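Long-range contacts in fimbrial subunit type 1 (Actinomyces oris, PDB 3UXF), which forms the shaft of type 1 fimbriae on the bacterial surface as their major, cell-wall-anchored structural subunit: residues I205-P210 / Y223-R228; D230-K235 / G312-T317; T259-E264 / D331-G336; G265-W270 / T337-P342. All blocks are in the same frame, centred on the assembly; numbering follows the deposited sequence.

Contact 1: I205-P210 / Y223-R228; sequences ITTSIP and YEVVDR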
loop_
_atom_site.group_PDB
_atom_site.type_symbol
_atom_site.label_atom_id
_atom_site.label_comp_id
_atom_site.label_asym_id
_atom_site.label_seq_id
_atom_site.Cartn_x
_atom_site.Cartn_y
_atom_site.Cartn_z
ATOM N N ILE A 205 1.230 -7.499 -2.260
ATOM C CA ILE A 205 1.742 -6.691 -1.158
ATOM C C ILE A 205 3.268 -6.704 -1.220
ATOM O O ILE A 205 3.880 -7.750 -1.303
ATOM C CB ILE A 205 1.309 -7.266 0.203
ATOM C CG1 ILE A 205 -0.210 -7.375 0.261
ATOM C CG2 ILE A 205 1.882 -6.420 1.344
ATOM C CD1 ILE A 205 -0.648 -8.349 1.318
ATOM N N THR A 206 3.900 -5.527 -1.229
ATOM C CA THR A 206 5.333 -5.469 -1.400
ATOM C C THR A 206 5.925 -4.681 -0.259
ATOM O O THR A 206 5.534 -3.530 -0.038
ATOM C CB THR A 206 5.692 -4.805 -2.765
ATOM O OG1 THR A 206 4.987 -5.479 -3.818
ATOM C CG2 THR A 206 7.178 -4.932 -3.063
ATOM N N THR A 207 6.836 -5.308 0.470
ATOM C CA THR A 207 7.332 -4.714 1.732
ATOM C C THR A 207 8.855 -4.679 1.780
ATOM O O THR A 207 9.533 -5.689 1.512
ATOM C CB THR A 207 6.825 -5.508 2.951
ATOM O OG1 THR A 207 7.081 -6.902 2.758
ATOM C CG2 THR A 207 5.347 -5.326 3.110
ATOM N N SER A 208 9.411 -3.536 2.210
ATOM C CA SER A 208 10.856 -3.463 2.454
ATOM C C SER A 208 11.310 -4.498 3.473
ATOM O O SER A 208 10.527 -4.949 4.340
ATOM C CB SER A 208 11.231 -2.056 2.949
ATOM O OG SER A 208 11.059 -1.132 1.910
ATOM N N ILE A 209 12.597 -4.846 3.407
ATOM C CA ILE A 209 13.210 -5.795 4.326
ATOM C C ILE A 209 14.330 -5.041 5.065
ATOM O O ILE A 209 15.126 -4.368 4.425
ATOM C CB ILE A 209 13.846 -6.949 3.533
ATOM C CG1 ILE A 209 12.743 -7.727 2.775
ATOM C CG2 ILE A 209 14.576 -7.879 4.438
ATOM C CD1 ILE A 209 13.295 -8.681 1.713
ATOM N N PRO A 210 14.368 -5.127 6.399
ATOM C CA PRO A 210 15.465 -4.438 7.111
ATOM C C PRO A 210 16.839 -4.944 6.688
ATOM O O PRO A 210 16.993 -6.125 6.449
ATOM C CB PRO A 210 15.227 -4.818 8.578
ATOM C CG PRO A 210 13.786 -5.166 8.649
ATOM C CD PRO A 210 13.399 -5.743 7.321
ATOM N N TYR A 223 9.361 -11.412 10.992
ATOM C CA TYR A 223 8.937 -10.740 9.779
ATOM C C TYR A 223 7.579 -11.276 9.370
ATOM O O TYR A 223 7.464 -12.394 8.879
ATOM C CB TYR A 223 9.959 -10.931 8.657
ATOM C CG TYR A 223 9.805 -9.949 7.519
ATOM C CD1 TYR A 223 10.543 -8.775 7.482
ATOM C CD2 TYR A 223 8.922 -10.196 6.480
ATOM C CE1 TYR A 223 10.405 -7.879 6.445
ATOM C CE2 TYR A 223 8.776 -9.307 5.441
ATOM C CZ TYR A 223 9.517 -8.150 5.425
ATOM O OH TYR A 223 9.373 -7.266 4.384
ATOM N N GLU A 224 6.550 -10.468 9.591
ATOM C CA GLU A 224 5.193 -10.858 9.256
ATOM C C GLU A 224 4.509 -9.793 8.413
ATOM O O GLU A 224 4.621 -8.601 8.687
ATOM C CB GLU A 224 4.385 -11.135 10.529
ATOM C CG GLU A 224 4.891 -12.332 11.319
ATOM C CD GLU A 224 4.254 -12.466 12.689
ATOM O OE1 GLU A 224 3.261 -11.764 12.960
ATOM O OE2 GLU A 224 4.751 -13.278 13.492
ATOM N N VAL A 225 3.808 -10.246 7.381
ATOM C CA VAL A 225 3.015 -9.375 6.533
ATOM C C VAL A 225 1.566 -9.725 6.834
ATOM O O VAL A 225 1.148 -10.865 6.647
ATOM C CB VAL A 225 3.319 -9.598 5.046
ATOM C CG1 VAL A 225 2.407 -8.745 4.183
ATOM C CG2 VAL A 225 4.777 -9.291 4.758
ATOM N N VAL A 226 0.815 -8.749 7.326
ATOM C CA VAL A 226 -0.556 -9.000 7.778
ATOM C C VAL A 226 -1.513 -8.346 6.832
ATOM O O VAL A 226 -1.342 -7.182 6.465
ATOM C CB VAL A 226 -0.772 -8.441 9.203
ATOM C CG1 VAL A 226 -2.223 -8.737 9.673
ATOM C CG2 VAL A 226 0.249 -9.096 10.168
ATOM N N ASP A 227 -2.545 -9.088 6.413
ATOM C CA ASP A 227 -3.536 -8.502 5.563
ATOM C C ASP A 227 -4.877 -8.482 6.307
ATOM O O ASP A 227 -5.353 -9.511 6.819
ATOM C CB ASP A 227 -3.674 -9.293 4.268
ATOM C CG ASP A 227 -4.508 -8.574 3.283
ATOM O OD1 ASP A 227 -5.715 -8.364 3.525
ATOM O OD2 ASP A 227 -3.942 -8.195 2.256
ATOM N N ARG A 228 -5.473 -7.300 6.367
ATOM C CA ARG A 228 -6.818 -7.156 6.913
ATOM C C ARG A 228 -7.816 -7.415 5.796
ATOM O O ARG A 228 -7.965 -6.604 4.884
ATOM C CB ARG A 228 -7.031 -5.782 7.532
ATOM C CG ARG A 228 -8.407 -5.686 8.206
ATOM C CD ARG A 228 -8.604 -4.312 8.844
ATOM N NE ARG A 228 -8.854 -3.316 7.811
ATOM C CZ ARG A 228 -9.072 -2.037 8.071
ATOM N NH1 ARG A 228 -9.040 -1.611 9.337
ATOM N NH2 ARG A 228 -9.306 -1.183 7.087
#
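Ile205 and Val225 meet in the core of a beta sandwich, where strand 201-208 of one sheet faces strand 224-229 of the other. The axes of the two short segments approach to 9.2 Å, their N-to-C directions 144° apart, and side chains fill the gap. The apolar part is made of aliphatic carbons and a ring edge. CG2 of Ile205 lies 3.7 Å from CG1 of Val225, the two side chains running antiparallel, flank to flank. Further along, CD of Pro210 sits 3.8 Å from CE1 of Tyr223, at the ring edge, while Ile209 crosses the phenol end at about a right angle. Leu296 and Leu320 also pack on this tyrosine.

One contact sets a methyl against a carboxyl oxygen: CD1 of Ile205 rests 3.4 Å from OD2 of Asp227. That oxygen is hydrogen-bonded to Lys187, whose NZ is joined covalently to Asn316, and an acid beside such an isopeptide link is consistent with the arrangement of other Gram-positive pilins.

The polar part gathers on one hydroxyl. With CG anti to the backbone N (chi1 -163°), Tyr223 spans the gap between the sheets and donates from OH to Ser208 O at 2.6 Å. The acceptor lies in the plane of the ring, yet the hydroxyl stands 50° out of the carbonyl plane. The same OH is 2.8 Å from OG1 of Thr207.

Contact 2: D230-K235 / G312-T317; sequences DKRIKK and GDLSNT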
loop_
_atom_site.group_PDB
_atom_site.type_symbol
_atom_site.label_atom_id
_atom_site.label_comp_id
_atom_site.label_asym_id
_atom_site.label_seq_id
_atom_site.Cartn_x
_atom_site.Cartn_y
_atom_site.Cartn_z
ATOM N N ASP A 230 -11.447 -8.100 4.025
ATOM C CA ASP A 230 -12.883 -7.945 4.061
ATOM C C ASP A 230 -13.507 -9.333 4.234
ATOM O O ASP A 230 -13.061 -10.323 3.645
ATOM C CB ASP A 230 -13.297 -7.312 2.737
ATOM C CG ASP A 230 -14.772 -6.955 2.684
ATOM O OD1 ASP A 230 -15.593 -7.874 2.498
ATOM O OD2 ASP A 230 -15.113 -5.754 2.783
ATOM N N LYS A 231 -14.548 -9.397 5.055
ATOM C CA LYS A 231 -15.186 -10.685 5.290
ATOM C C LYS A 231 -15.860 -11.329 4.083
ATOM O O LYS A 231 -16.155 -12.532 4.120
ATOM C CB LYS A 231 -16.193 -10.572 6.426
ATOM C CG LYS A 231 -15.540 -10.309 7.756
ATOM C CD LYS A 231 -16.386 -10.889 8.868
ATOM C CE LYS A 231 -15.600 -10.843 10.175
ATOM N NZ LYS A 231 -16.342 -11.448 11.311
ATOM N N ARG A 232 -16.056 -10.596 2.985
ATOM C CA ARG A 232 -16.557 -11.213 1.758
ATOM C C ARG A 232 -15.549 -12.115 1.014
ATOM O O ARG A 232 -15.942 -12.887 0.155
ATOM C CB ARG A 232 -17.106 -10.151 0.805
ATOM C CG ARG A 232 -18.325 -9.452 1.302
ATOM C CD ARG A 232 -18.640 -8.205 0.463
ATOM N NE ARG A 232 -17.698 -7.119 0.805
ATOM C CZ ARG A 232 -17.845 -5.844 0.426
ATOM N NH1 ARG A 232 -18.883 -5.480 -0.321
ATOM N NH2 ARG A 232 -16.920 -4.915 0.765
ATOM N N ILE A 233 -14.248 -12.033 1.360
ATOM C CA ILE A 233 -13.218 -12.858 0.746
ATOM C C ILE A 233 -13.168 -14.220 1.447
ATOM O O ILE A 233 -13.320 -14.288 2.662
ATOM C CB ILE A 233 -11.858 -12.135 0.888
ATOM C CG1 ILE A 233 -11.931 -10.875 0.020
ATOM C CG2 ILE A 233 -10.717 -13.043 0.452
ATOM C CD1 ILE A 233 -10.778 -9.849 0.285
ATOM N N LYS A 234 -12.961 -15.275 0.673
ATOM C CA LYS A 234 -12.810 -16.621 1.233
ATOM C C LYS A 234 -11.412 -16.740 1.845
ATOM O O LYS A 234 -10.423 -16.959 1.148
ATOM C CB LYS A 234 -13.034 -17.686 0.157
ATOM C CG LYS A 234 -14.446 -17.739 -0.388
ATOM C CD LYS A 234 -14.577 -18.953 -1.311
ATOM C CE LYS A 234 -15.972 -19.015 -1.931
ATOM N NZ LYS A 234 -16.969 -19.256 -0.870
ATOM N N LYS A 235 -11.319 -16.617 3.161
ATOM C CA LYS A 235 -9.977 -16.613 3.747
ATOM C C LYS A 235 -9.270 -17.954 3.696
ATOM O O LYS A 235 -8.047 -18.030 3.779
ATOM C CB LYS A 235 -10.027 -16.063 5.163
ATOM C CG LYS A 235 -10.551 -17.065 6.188
ATOM C CD LYS A 235 -10.564 -16.416 7.543
ATOM C CE LYS A 235 -10.483 -17.400 8.707
ATOM N NZ LYS A 235 -11.784 -18.107 8.859
ATOM N N GLY A 312 -20.494 -1.140 -4.074
ATOM C CA GLY A 312 -19.713 -0.154 -3.337
ATOM C C GLY A 312 -18.225 -0.439 -3.326
ATOM O O GLY A 312 -17.696 -0.930 -4.310
ATOM N N ASP A 313 -17.554 -0.102 -2.213
ATOM C CA ASP A 313 -16.093 -0.234 -2.101
ATOM C C ASP A 313 -15.721 -1.557 -1.479
ATOM O O ASP A 313 -16.345 -1.993 -0.494
ATOM C CB ASP A 313 -15.535 0.819 -1.153
ATOM C CG ASP A 313 -15.501 2.206 -1.752
ATOM O OD1 ASP A 313 -15.515 2.335 -2.975
ATOM O OD2 ASP A 313 -15.469 3.200 -0.965
ATOM N N LEU A 314 -14.695 -2.195 -2.016
ATOM C CA LEU A 314 -14.073 -3.370 -1.376
ATOM C C LEU A 314 -12.665 -2.889 -1.088
ATOM O O LEU A 314 -11.926 -2.531 -2.018
ATOM C CB LEU A 314 -14.044 -4.565 -2.343
ATOM C CG LEU A 314 -13.151 -5.749 -1.919
ATOM C CD1 LEU A 314 -13.734 -6.412 -0.641
ATOM C CD2 LEU A 314 -12.900 -6.748 -3.044
ATOM N N SER A 315 -12.339 -2.793 0.189
ATOM C CA SER A 315 -11.079 -2.221 0.615
ATOM C C SER A 315 -10.145 -3.279 1.146
ATOM O O SER A 315 -10.597 -4.245 1.798
ATOM C CB SER A 315 -11.338 -1.177 1.693
ATOM O OG SER A 315 -10.145 -0.600 2.174
ATOM N N ASN A 316 -8.855 -3.129 0.866
ATOM C CA ASN A 316 -7.881 -4.040 1.412
ATOM C C ASN A 316 -6.683 -3.254 1.890
ATOM O O ASN A 316 -6.226 -2.333 1.209
ATOM C CB ASN A 316 -7.412 -5.050 0.368
ATOM C CG ASN A 316 -6.523 -6.080 0.977
ATOM O OD1 ASN A 316 -6.989 -6.821 1.872
ATOM N N THR A 317 -6.157 -3.644 3.044
ATOM C CA THR A 317 -4.958 -2.999 3.609
ATOM C C THR A 317 -4.020 -4.071 4.139
ATOM O O THR A 317 -4.508 -5.127 4.618
ATOM C CB THR A 317 -5.322 -2.055 4.789
ATOM O OG1 THR A 317 -6.226 -1.053 4.343
ATOM C CG2 THR A 317 -4.061 -1.340 5.326
HETATM O O HOH W 1 -9.873 -6.911 1.960
HETATM O O HOH W 2 -14.040 -3.368 2.296
HETATM O O HOH W 3 -19.040 -2.566 -0.318
#
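Asp230 lies across Leu314 at an oblique angle, with CB 3.5 Å from CD1 of the leucine. CG of the aspartate is equally near that methyl, which therefore carries most of the direct packing between the turn and strand 312-321. Ile201, Tyr203 and Phe304 also touch Leu314.

Arg232 runs past the same leucine in the opposite direction. Its chain bends at chi3 (-75°) and brings the guanidinium side-on to Asp230: NE meets OD1 at 2.8 Å, almost straight, and NH2 meets OD2. Both oxygens lie close to the guanidinium plane, but the carboxylate is turned against it, and NH2 approaches OD2 from 42° above the carboxylate plane. OD1 also accepts from the backbone N of Arg232, closing an Asx turn within the type I turn 230-233. Thus held, NH2 reaches across to Asp313 O at 3.2 Å.

Waters bridge the rest. One molecule joins Asp230 OD2 to Ser315 N; another receives from Asp230 N and donates to Ser315 O and, at 2.9 Å, to OD1 of Asn316, the carbonyl oxygen of the isopeptide bond to Lys187; a third links Arg232 NH1 to Asp313 O.

The aspartate and arginine thus hold one another in place, their charges probably compensating within the turn, and Asn309 O also binds NH1 of Arg232. The strand is met by a single direct hydrogen bond, a methyl contact and bridging waters.

Contact 3: T259-E264 / D331-G336; sequences TLITAE and DPNNPG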
loop_
_atom_site.group_PDB
_atom_site.type_symbol
_atom_site.label_atom_id
_atom_site.label_comp_id
_atom_site.label_asym_id
_atom_site.label_seq_id
_atom_site.Cartn_x
_atom_site.Cartn_y
_atom_site.Cartn_z
ATOM N N THR A 259 4.842 -19.512 6.690
ATOM C CA THR A 259 3.543 -20.166 6.831
ATOM C C THR A 259 2.439 -19.101 6.762
ATOM O O THR A 259 2.641 -17.965 7.255
ATOM C CB THR A 259 3.455 -21.024 8.135
ATOM O OG1 THR A 259 2.951 -20.250 9.213
ATOM C CG2 THR A 259 4.801 -21.515 8.579
ATOM N N LEU A 260 1.308 -19.469 6.146
ATOM C CA LEU A 260 0.133 -18.604 6.071
ATOM C C LEU A 260 -0.747 -18.936 7.264
ATOM O O LEU A 260 -1.074 -20.107 7.473
ATOM C CB LEU A 260 -0.687 -18.842 4.798
ATOM C CG LEU A 260 -2.062 -18.146 4.752
ATOM C CD1 LEU A 260 -2.013 -16.617 4.737
ATOM C CD2 LEU A 260 -2.844 -18.602 3.503
ATOM N N ILE A 261 -1.082 -17.923 8.059
ATOM C CA ILE A 261 -1.982 -18.105 9.207
ATOM C C ILE A 261 -3.209 -17.231 9.028
ATOM O O ILE A 261 -3.065 -16.011 8.998
ATOM C CB ILE A 261 -1.269 -17.723 10.500
ATOM C CG1 ILE A 261 0.031 -18.522 10.602
ATOM C CG2 ILE A 261 -2.174 -17.945 11.731
ATOM C CD1 ILE A 261 1.016 -17.896 11.556
ATOM N N THR A 262 -4.405 -17.811 8.892
ATOM C CA THR A 262 -5.600 -16.975 8.804
ATOM C C THR A 262 -6.417 -17.088 10.075
ATOM O O THR A 262 -6.290 -18.065 10.832
ATOM C CB THR A 262 -6.530 -17.307 7.613
ATOM O OG1 THR A 262 -6.930 -18.691 7.663
ATOM C CG2 THR A 262 -5.819 -17.063 6.295
ATOM N N ALA A 263 -7.259 -16.090 10.313
ATOM C CA ALA A 263 -8.048 -16.065 11.552
ATOM C C ALA A 263 -9.309 -15.241 11.330
ATOM O O ALA A 263 -9.299 -14.246 10.600
ATOM C CB ALA A 263 -7.231 -15.504 12.718
ATOM N N GLU A 264 -10.391 -15.637 12.000
ATOM C CA GLU A 264 -11.591 -14.835 12.014
ATOM C C GLU A 264 -11.401 -13.591 12.877
ATOM O O GLU A 264 -10.802 -13.632 13.945
ATOM C CB GLU A 264 -12.733 -15.676 12.578
ATOM C CG GLU A 264 -13.451 -16.529 11.574
ATOM C CD GLU A 264 -14.900 -16.106 11.470
ATOM O OE1 GLU A 264 -15.651 -16.362 12.442
ATOM O OE2 GLU A 264 -15.272 -15.482 10.442
ATOM N N ASP A 331 -0.937 -11.107 17.368
ATOM C CA ASP A 331 -0.810 -12.552 17.419
ATOM C C ASP A 331 -1.640 -13.111 16.262
ATOM O O ASP A 331 -2.860 -13.002 16.261
ATOM C CB ASP A 331 -1.389 -13.064 18.731
ATOM C CG ASP A 331 -1.382 -14.566 18.817
ATOM O OD1 ASP A 331 -1.110 -15.268 17.810
ATOM O OD2 ASP A 331 -1.659 -15.066 19.932
ATOM N N PRO A 332 -0.981 -13.673 15.239
ATOM C CA PRO A 332 -1.710 -14.038 14.018
ATOM C C PRO A 332 -2.854 -15.002 14.254
ATOM O O PRO A 332 -3.789 -15.075 13.462
ATOM C CB PRO A 332 -0.653 -14.740 13.150
ATOM C CG PRO A 332 0.669 -14.344 13.726
ATOM C CD PRO A 332 0.483 -13.835 15.126
ATOM N N ASN A 333 -2.743 -15.776 15.330
ATOM C CA ASN A 333 -3.738 -16.769 15.654
ATOM C C ASN A 333 -4.823 -16.221 16.552
ATOM O O ASN A 333 -5.846 -16.864 16.723
ATOM C CB ASN A 333 -3.063 -17.965 16.345
ATOM C CG ASN A 333 -2.411 -18.881 15.361
ATOM O OD1 ASN A 333 -3.086 -19.467 14.516
ATOM N ND2 ASN A 333 -1.088 -18.985 15.423
ATOM N N ASN A 334 -4.603 -15.048 17.130
ATOM C CA ASN A 334 -5.585 -14.435 18.031
ATOM C C ASN A 334 -5.760 -12.950 17.809
ATOM O O ASN A 334 -5.283 -12.139 18.607
ATOM C CB ASN A 334 -5.202 -14.680 19.499
ATOM C CG ASN A 334 -5.217 -16.131 19.851
ATOM O OD1 ASN A 334 -6.275 -16.781 19.798
ATOM N ND2 ASN A 334 -4.049 -16.677 20.180
ATOM N N PRO A 335 -6.459 -12.577 16.719
ATOM C CA PRO A 335 -6.657 -11.148 16.494
ATOM C C PRO A 335 -7.640 -10.606 17.488
ATOM O O PRO A 335 -7.643 -9.414 17.672
ATOM C CB PRO A 335 -7.240 -11.068 15.076
ATOM C CG PRO A 335 -7.686 -12.408 14.747
ATOM C CD PRO A 335 -7.000 -13.411 15.637
ATOM N N GLY A 336 -8.458 -11.464 18.087
ATOM C CA GLY A 336 -9.443 -10.998 19.041
ATOM C C GLY A 336 -10.305 -9.937 18.389
ATOM O O GLY A 336 -10.794 -10.133 17.274
HETATM O O HOH W 4 -3.438 -13.903 10.842
HETATM O O HOH W 5 -5.678 -18.994 13.463
#
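Ile261 overlaps the ring of Pro332, its CG2 methyl 3.8 Å from CB of the proline, the two side chains crossing at a slant. The contact lays a type I beta turn, Asp331 to Asn334, over strand 258-264 of a beta sandwich, on the outer side of the sheet. Thr272 and Trp270 of the neighbouring strand 269-275 extend the same surface, touching Pro332 and Pro335 respectively.

Two prolines and an asparagine divide the strand between them. CG1 of Ile261 lies beside the backbone N (chi1 -55°), which leaves CG2 anti to it and turned to Asn333, whose OD1 it meets at 3.3 Å as the asparagine comes in at about a right angle. Two residues on, CB of Ala263 touches both prolines, 3.5 Å from Pro332 O and 3.6 Å from Pro335 CD.

Polar groups meet through water. One molecule donates to both Ile261 O and Pro332 O, a second to Thr262 O and Asn333 OD1, and the amide oxygen of Asn333 thereby serves the strand in two ways. The turn keeps its shape by bonds of its own: Asp331 OD1 accepts from Asn333 N, an Asx turn, and OD2 of Asp331 accepts from ND2 of Asn334 at 2.9 Å. At the far end, CG of Pro335 comes to rest 3.4 Å from Glu264 O.

Contact 4: G265-W270 / T337-P342; sequences GKDHNW and TTTDIP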
loop_
_atom_site.group_PDB
_atom_site.type_symbol
_atom_site.label_atom_id
_atom_site.label_comp_id
_atom_site.label_asym_id
_atom_site.label_seq_id
_atom_site.Cartn_x
_atom_site.Cartn_y
_atom_site.Cartn_z
ATOM N N GLY A 265 -11.952 -12.476 12.431
ATOM C CA GLY A 265 -11.886 -11.265 13.187
ATOM C C GLY A 265 -13.274 -10.724 13.480
ATOM O O GLY A 265 -14.313 -11.351 13.155
ATOM N N LYS A 266 -13.276 -9.543 14.066
ATOM C CA LYS A 266 -14.514 -8.915 14.519
ATOM C C LYS A 266 -15.282 -8.338 13.349
ATOM O O LYS A 266 -16.407 -8.757 13.084
ATOM C CB LYS A 266 -14.197 -7.840 15.561
ATOM C CG LYS A 266 -15.382 -7.035 16.091
ATOM C CD LYS A 266 -14.837 -5.904 16.998
ATOM C CE LYS A 266 -15.926 -5.071 17.655
ATOM N NZ LYS A 266 -16.626 -4.180 16.694
ATOM N N ASP A 267 -14.657 -7.391 12.646
ATOM C CA ASP A 267 -15.281 -6.726 11.509
ATOM C C ASP A 267 -14.590 -7.100 10.206
ATOM O O ASP A 267 -15.037 -6.706 9.121
ATOM C CB ASP A 267 -15.211 -5.225 11.670
ATOM C CG ASP A 267 -16.096 -4.719 12.816
ATOM O OD1 ASP A 267 -17.102 -5.380 13.115
ATOM O OD2 ASP A 267 -15.762 -3.669 13.387
ATOM N N HIS A 268 -13.509 -7.850 10.342
ATOM C CA HIS A 268 -12.702 -8.292 9.200
ATOM C C HIS A 268 -12.189 -9.661 9.552
ATOM O O HIS A 268 -12.281 -10.094 10.706
ATOM C CB HIS A 268 -11.470 -7.397 9.077
ATOM C CG HIS A 268 -11.805 -5.951 8.968
ATOM N ND1 HIS A 268 -11.913 -5.124 10.066
ATOM C CD2 HIS A 268 -12.029 -5.175 7.882
ATOM C CE1 HIS A 268 -12.191 -3.898 9.657
ATOM N NE2 HIS A 268 -12.267 -3.905 8.341
ATOM N N ASN A 269 -11.604 -10.339 8.575
ATOM C CA ASN A 269 -10.755 -11.475 8.886
ATOM C C ASN A 269 -9.317 -11.103 8.617
ATOM O O ASN A 269 -9.025 -9.942 8.297
ATOM C CB ASN A 269 -11.149 -12.696 8.071
ATOM C CG ASN A 269 -12.565 -13.118 8.360
ATOM O OD1 ASN A 269 -12.985 -13.097 9.509
ATOM N ND2 ASN A 269 -13.318 -13.479 7.316
ATOM N N TRP A 270 -8.428 -12.063 8.856
ATOM C CA TRP A 270 -7.009 -11.733 8.946
ATOM C C TRP A 270 -6.151 -12.824 8.329
ATOM O O TRP A 270 -6.436 -14.018 8.460
ATOM C CB TRP A 270 -6.597 -11.555 10.412
ATOM C CG TRP A 270 -7.304 -10.463 11.067
ATOM C CD1 TRP A 270 -8.457 -10.560 11.826
ATOM C CD2 TRP A 270 -6.944 -9.082 11.059
ATOM N NE1 TRP A 270 -8.813 -9.322 12.276
ATOM C CE2 TRP A 270 -7.910 -8.391 11.827
ATOM C CE3 TRP A 270 -5.895 -8.349 10.484
ATOM C CZ2 TRP A 270 -7.868 -7.010 12.038
ATOM C CZ3 TRP A 270 -5.856 -6.961 10.714
ATOM C CH2 TRP A 270 -6.840 -6.314 11.477
ATOM N N THR A 337 -10.506 -8.817 19.077
ATOM C CA THR A 337 -11.391 -7.789 18.557
ATOM C C THR A 337 -10.648 -6.673 17.813
ATOM O O THR A 337 -11.221 -5.617 17.575
ATOM C CB THR A 337 -12.277 -7.180 19.688
ATOM O OG1 THR A 337 -11.449 -6.498 20.631
ATOM C CG2 THR A 337 -13.045 -8.279 20.422
ATOM N N THR A 338 -9.392 -6.919 17.417
ATOM C CA THR A 338 -8.608 -5.934 16.653
ATOM C C THR A 338 -9.342 -5.465 15.391
ATOM O O THR A 338 -9.993 -6.265 14.712
ATOM C CB THR A 338 -7.262 -6.553 16.199
ATOM O OG1 THR A 338 -6.556 -7.065 17.343
ATOM C CG2 THR A 338 -6.381 -5.521 15.473
ATOM N N THR A 339 -9.233 -4.180 15.087
ATOM C CA THR A 339 -9.804 -3.639 13.847
ATOM C C THR A 339 -8.760 -2.876 13.043
ATOM O O THR A 339 -8.878 -2.761 11.836
ATOM C CB THR A 339 -10.963 -2.671 14.107
ATOM O OG1 THR A 339 -10.532 -1.680 15.058
ATOM C CG2 THR A 339 -12.177 -3.422 14.643
ATOM N N ASP A 340 -7.767 -2.305 13.707
ATOM C CA ASP A 340 -6.755 -1.552 12.981
ATOM C C ASP A 340 -5.639 -2.475 12.448
ATOM O O ASP A 340 -5.274 -3.438 13.104
ATOM C CB ASP A 340 -6.147 -0.471 13.872
ATOM C CG ASP A 340 -5.541 0.667 13.068
ATOM O OD1 ASP A 340 -5.330 0.489 11.843
ATOM O OD2 ASP A 340 -5.286 1.747 13.655
ATOM N N ILE A 341 -5.112 -2.195 11.259
ATOM C CA ILE A 341 -3.991 -3.001 10.741
ATOM C C ILE A 341 -2.788 -2.880 11.678
ATOM O O ILE A 341 -2.454 -1.772 12.106
ATOM C CB ILE A 341 -3.575 -2.576 9.301
ATOM C CG1 ILE A 341 -2.581 -3.576 8.679
ATOM C CG2 ILE A 341 -2.992 -1.200 9.288
ATOM C CD1 ILE A 341 -3.296 -4.832 8.086
ATOM N N PRO A 342 -2.129 -4.015 11.976
ATOM C CA PRO A 342 -0.921 -3.929 12.814
ATOM C C PRO A 342 0.275 -3.502 12.015
ATOM O O PRO A 342 0.326 -3.625 10.798
ATOM C CB PRO A 342 -0.723 -5.356 13.312
ATOM C CG PRO A 342 -1.523 -6.234 12.431
ATOM C CD PRO A 342 -2.565 -5.406 11.757
HETATM O O HOH W 6 -10.591 -8.797 14.755
HETATM O O HOH W 7 -11.937 -6.525 12.688
#
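Trp270 presents the rim of its six-membered ring to the backbone of 337-342, and here the packing is tight. CZ2 lies 3.5 Å from Thr338 O, which sits at the ring edge close to its plane, and the CG2 methyl of Thr338 comes to 4.0 Å from the same carbon as the two side chains cross at about a right angle. The chain then curves round the indole: CH2 meets Asp340 O at 3.7 Å, and CZ3 has CD of Pro342 at 3.8 Å, with CD1 of Ile341 a little farther off at the edge. The indole is buried as well by Val226 and Arg228 of the adjoining strand and by Trp330, whose ring plane is inclined to it by about 55°.

In fold terms, strand 269-275 lies between 224-229 and 258-264 in one sheet of a beta sandwich. The loop 265-268 links the antiparallel neighbours 258-264 and 269-275, a beta hairpin, and 337-342 passes over its end.

That hairpin loop makes the loose side. Lys266, its CG anti to the backbone N (chi1 177°), slants across Thr337 with CD near CB, and only weakly pairs its NZ with OD2 of Asp267. Two waters bridge the hairpin loop and 337-342, sharing Thr338 O as acceptor. One of them also receives from Lys266 N and from the indole NE1. The other takes the N-H of Asp267 and lies in the plane of the imidazole, 3.0 Å from ND1 of His268.

Overall arrangement
The four contacts belong to one beta sandwich, and contact 1 is the one between its facing sheets; the others sit on or beside the sheet holding strands 224-229, 269-275 and 312-321. Contacts 3 and 4, with centres about 10 Å apart, continue one another: their first segments are joined by the Ala263 N to Trp270 O bond, probably a hydrogen bond of 2.9 Å. Lys231 of contact 2 reaches contact 4, with NZ 2.7 Å from Gly265 O, while Arg228 of contact 1 does so with NH1 2.8 Å from Thr339 O. The isopeptide link at Asn316 lies where contacts 1 and 2 meet. A calcium ion lies about 8 Å from the side chain of Pro342.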